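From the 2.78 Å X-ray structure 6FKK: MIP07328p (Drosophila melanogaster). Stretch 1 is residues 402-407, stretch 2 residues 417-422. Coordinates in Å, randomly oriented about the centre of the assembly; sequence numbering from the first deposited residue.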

# COMPACT_ATOMS: atom_id res chain seq x y z
N TYR A 402 16.75 16.59 -5.06
CA TYR A 402 16.27 15.21 -5.01
C TYR A 402 14.75 15.20 -5.03
O TYR A 402 14.11 15.91 -4.25
N TYR A 403 14.18 14.41 -5.94
CA TYR A 403 12.73 14.30 -6.09
C TYR A 403 12.32 12.84 -6.03
O TYR A 403 13.01 11.96 -6.54
N ASP A 404 11.17 12.59 -5.40
CA ASP A 404 10.57 11.26 -5.43
C ASP A 404 9.74 11.12 -6.70
O ASP A 404 8.78 11.87 -6.91
N VAL A 405 10.11 10.17 -7.55
CA VAL A 405 9.32 9.86 -8.74
C VAL A 405 8.22 8.89 -8.33
O VAL A 405 8.51 7.77 -7.90
N ILE A 406 6.97 9.32 -8.45
CA ILE A 406 5.83 8.57 -7.96
C ILE A 406 5.14 7.89 -9.14
O ILE A 406 4.83 8.53 -10.15
N TYR A 407 4.88 6.59 -9.00
CA TYR A 407 4.21 5.80 -10.01
C TYR A 407 2.83 5.39 -9.51
O TYR A 407 2.69 4.97 -8.35
N LYS A 417 3.57 8.62 -14.24
CA LYS A 417 4.73 9.12 -13.53
C LYS A 417 4.54 10.60 -13.23
O LYS A 417 4.03 11.34 -14.07
N PHE A 418 4.95 11.02 -12.04
CA PHE A 418 4.91 12.44 -11.71
C PHE A 418 5.83 12.72 -10.53
O PHE A 418 6.12 11.84 -9.72
N ILE A 419 6.27 13.97 -10.45
CA ILE A 419 7.01 14.49 -9.31
C ILE A 419 6.32 15.76 -8.83
O ILE A 419 5.46 16.32 -9.51
N ASN A 420 6.71 16.21 -7.64
CA ASN A 420 6.14 17.40 -7.03
C ASN A 420 7.22 18.46 -6.86
O ASN A 420 8.36 18.14 -6.50
N ILE A 421 6.86 19.71 -7.12
CA ILE A 421 7.75 20.85 -6.93
C ILE A 421 7.00 21.88 -6.10
O ILE A 421 5.90 22.31 -6.48
N LEU A 422 7.58 22.28 -4.97
CA LEU A 422 6.97 23.24 -4.06
C LEU A 422 7.69 24.58 -4.21
O LEU A 422 8.91 24.65 -4.03

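The two strands run antiparallel, their N-to-C directions 145° apart, and they are joined at I406 and F418 by a pair of backbone hydrogen bonds. From there toward the start of stretch 1 the backbones separate, and side chains take over the contact.

Y402 lies beyond reach of stretch 2; its ring, with chi1 m, takes part in no packing here, and its hydroxyl is hydrogen-bonded elsewhere in the structure. Y403 is the residue whose CA-to-CB bond points toward the other strand. With chi1 m and chi2 near -90°, its large flat ring fills space that the diverging backbones leave open. I419 CD1 lies over one face, 4.2 Å from Y403 CG, while the carbonyl N420 O approaches the ring edge, 3.6 Å from Y403 CD1. Further along the ring, Y403 CE1 meets I421 CG1 at 3.9 Å; the isoleucine, m at chi1 and t at chi2, points sideways at its CB, but its end comes nearer.

D404 starts sideways and its end leads away, as suits a carboxylate whose two oxygens find hydrogen bonds elsewhere in the structure. Its contribution is from the backbone: D404 O lies 3.6 Å from I419 CG2. V405, chi1 t, sets a compact branched side chain beside the same isoleucine, with V405 CG2 and I419 CG2 3.9 Å apart. I419 adopts p at chi1 and t at chi2, so that its CG2 meets V405 while its CD1 reaches the Y403 ring.

I406 is the centre of the contact. Its backbone N donates to F418 O at 2.9 Å, and F418 N donates to I406 O at 3.1 Å, which places both side chains on the same face of the sheet. F418 takes chi1 p, bringing its ring back across its neighbour: I406 CB sits over the ring face, 3.9 Å from the centroid, and I406 CG2 comes within 3.5 Å of F418 CE1. An aliphatic side chain suits a flat aromatic face, offering C-H groups to the pi cloud. I406, m then t, also extends CD1 to 3.8 Å from N420 OD1, an apolar atom beside an amide oxygen rather than a polar pairing.

Y407 pairs with K417 on the opposite face. With Y407 chi1 m and K417 m, t, t, p, the lysine's long methylene chain lies alongside the ring, K417 CE being 3.5 Å from Y407 CE2. Both polar ends, Y407 OH and K417 NZ, are hydrogen-bonded elsewhere in the structure, so this pair meets through carbon.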

# COMPACT_ATOMS: atom_id res chain seq x y z
CB TYR A 402 16.80 14.50 -3.77
CG TYR A 402 18.30 14.36 -3.76
CD1 TYR A 402 19.11 15.39 -3.29
CD2 TYR A 402 18.92 13.22 -4.25
CE1 TYR A 402 20.49 15.27 -3.29
CE2 TYR A 402 20.29 13.09 -4.25
CZ TYR A 402 21.07 14.12 -3.77
OH TYR A 402 22.44 14.00 -3.78
CB TYR A 403 12.27 14.90 -7.43
CG TYR A 403 12.66 16.35 -7.63
CD1 TYR A 403 11.84 17.38 -7.21
CD2 TYR A 403 13.86 16.68 -8.26
CE1 TYR A 403 12.20 18.70 -7.40
CE2 TYR A 403 14.22 17.99 -8.46
CZ TYR A 403 13.39 19.00 -8.02
OH TYR A 403 13.76 20.31 -8.22
CB ASP A 404 9.69 11.04 -4.19
CG ASP A 404 10.50 10.93 -2.92
OD1 ASP A 404 11.74 10.85 -3.01
OD2 ASP A 404 9.89 10.91 -1.83
CB VAL A 405 10.19 9.29 -9.86
CG1 VAL A 405 9.35 9.05 -11.11
CG2 VAL A 405 11.34 10.23 -10.16
CB ILE A 406 4.85 9.48 -7.20
CG1 ILE A 406 5.57 10.13 -6.02
CG2 ILE A 406 3.65 8.69 -6.73
CD1 ILE A 406 4.87 11.35 -5.47
CB TYR A 407 5.03 4.56 -10.38
CG TYR A 407 6.39 4.86 -10.96
CD1 TYR A 407 7.44 5.26 -10.16
CD2 TYR A 407 6.62 4.74 -12.33
CE1 TYR A 407 8.69 5.53 -10.69
CE2 TYR A 407 7.86 5.01 -12.87
CZ TYR A 407 8.89 5.41 -12.05
OH TYR A 407 10.13 5.68 -12.58
CB LYS A 417 6.01 8.94 -14.35
CG LYS A 417 6.32 7.54 -14.83
CD LYS A 417 7.52 7.57 -15.77
CE LYS A 417 8.02 6.18 -16.13
NZ LYS A 417 6.98 5.34 -16.78
CB PHE A 418 3.49 12.93 -11.42
CG PHE A 418 2.94 12.47 -10.10
CD1 PHE A 418 2.25 11.27 -9.99
CD2 PHE A 418 3.08 13.25 -8.96
CE1 PHE A 418 1.74 10.85 -8.78
CE2 PHE A 418 2.57 12.84 -7.75
CZ PHE A 418 1.90 11.64 -7.66
CB ILE A 419 8.50 14.77 -9.63
CG1 ILE A 419 8.61 15.89 -10.67
CG2 ILE A 419 9.19 13.50 -10.12
CD1 ILE A 419 10.03 16.34 -10.92
CB ASN A 420 5.50 17.09 -5.68
CG ASN A 420 4.26 16.24 -5.81
OD1 ASN A 420 4.20 15.12 -5.30
ND2 ASN A 420 3.24 16.77 -6.48
CB ILE A 421 8.22 21.46 -8.26
CG1 ILE A 421 9.17 20.50 -8.98
CG2 ILE A 421 8.88 22.80 -8.03
CD1 ILE A 421 9.65 21.01 -10.32
CB LEU A 422 7.04 22.74 -2.62
CG LEU A 422 6.34 23.58 -1.55
CD1 LEU A 422 4.84 23.64 -1.83
CD2 LEU A 422 6.61 23.03 -0.16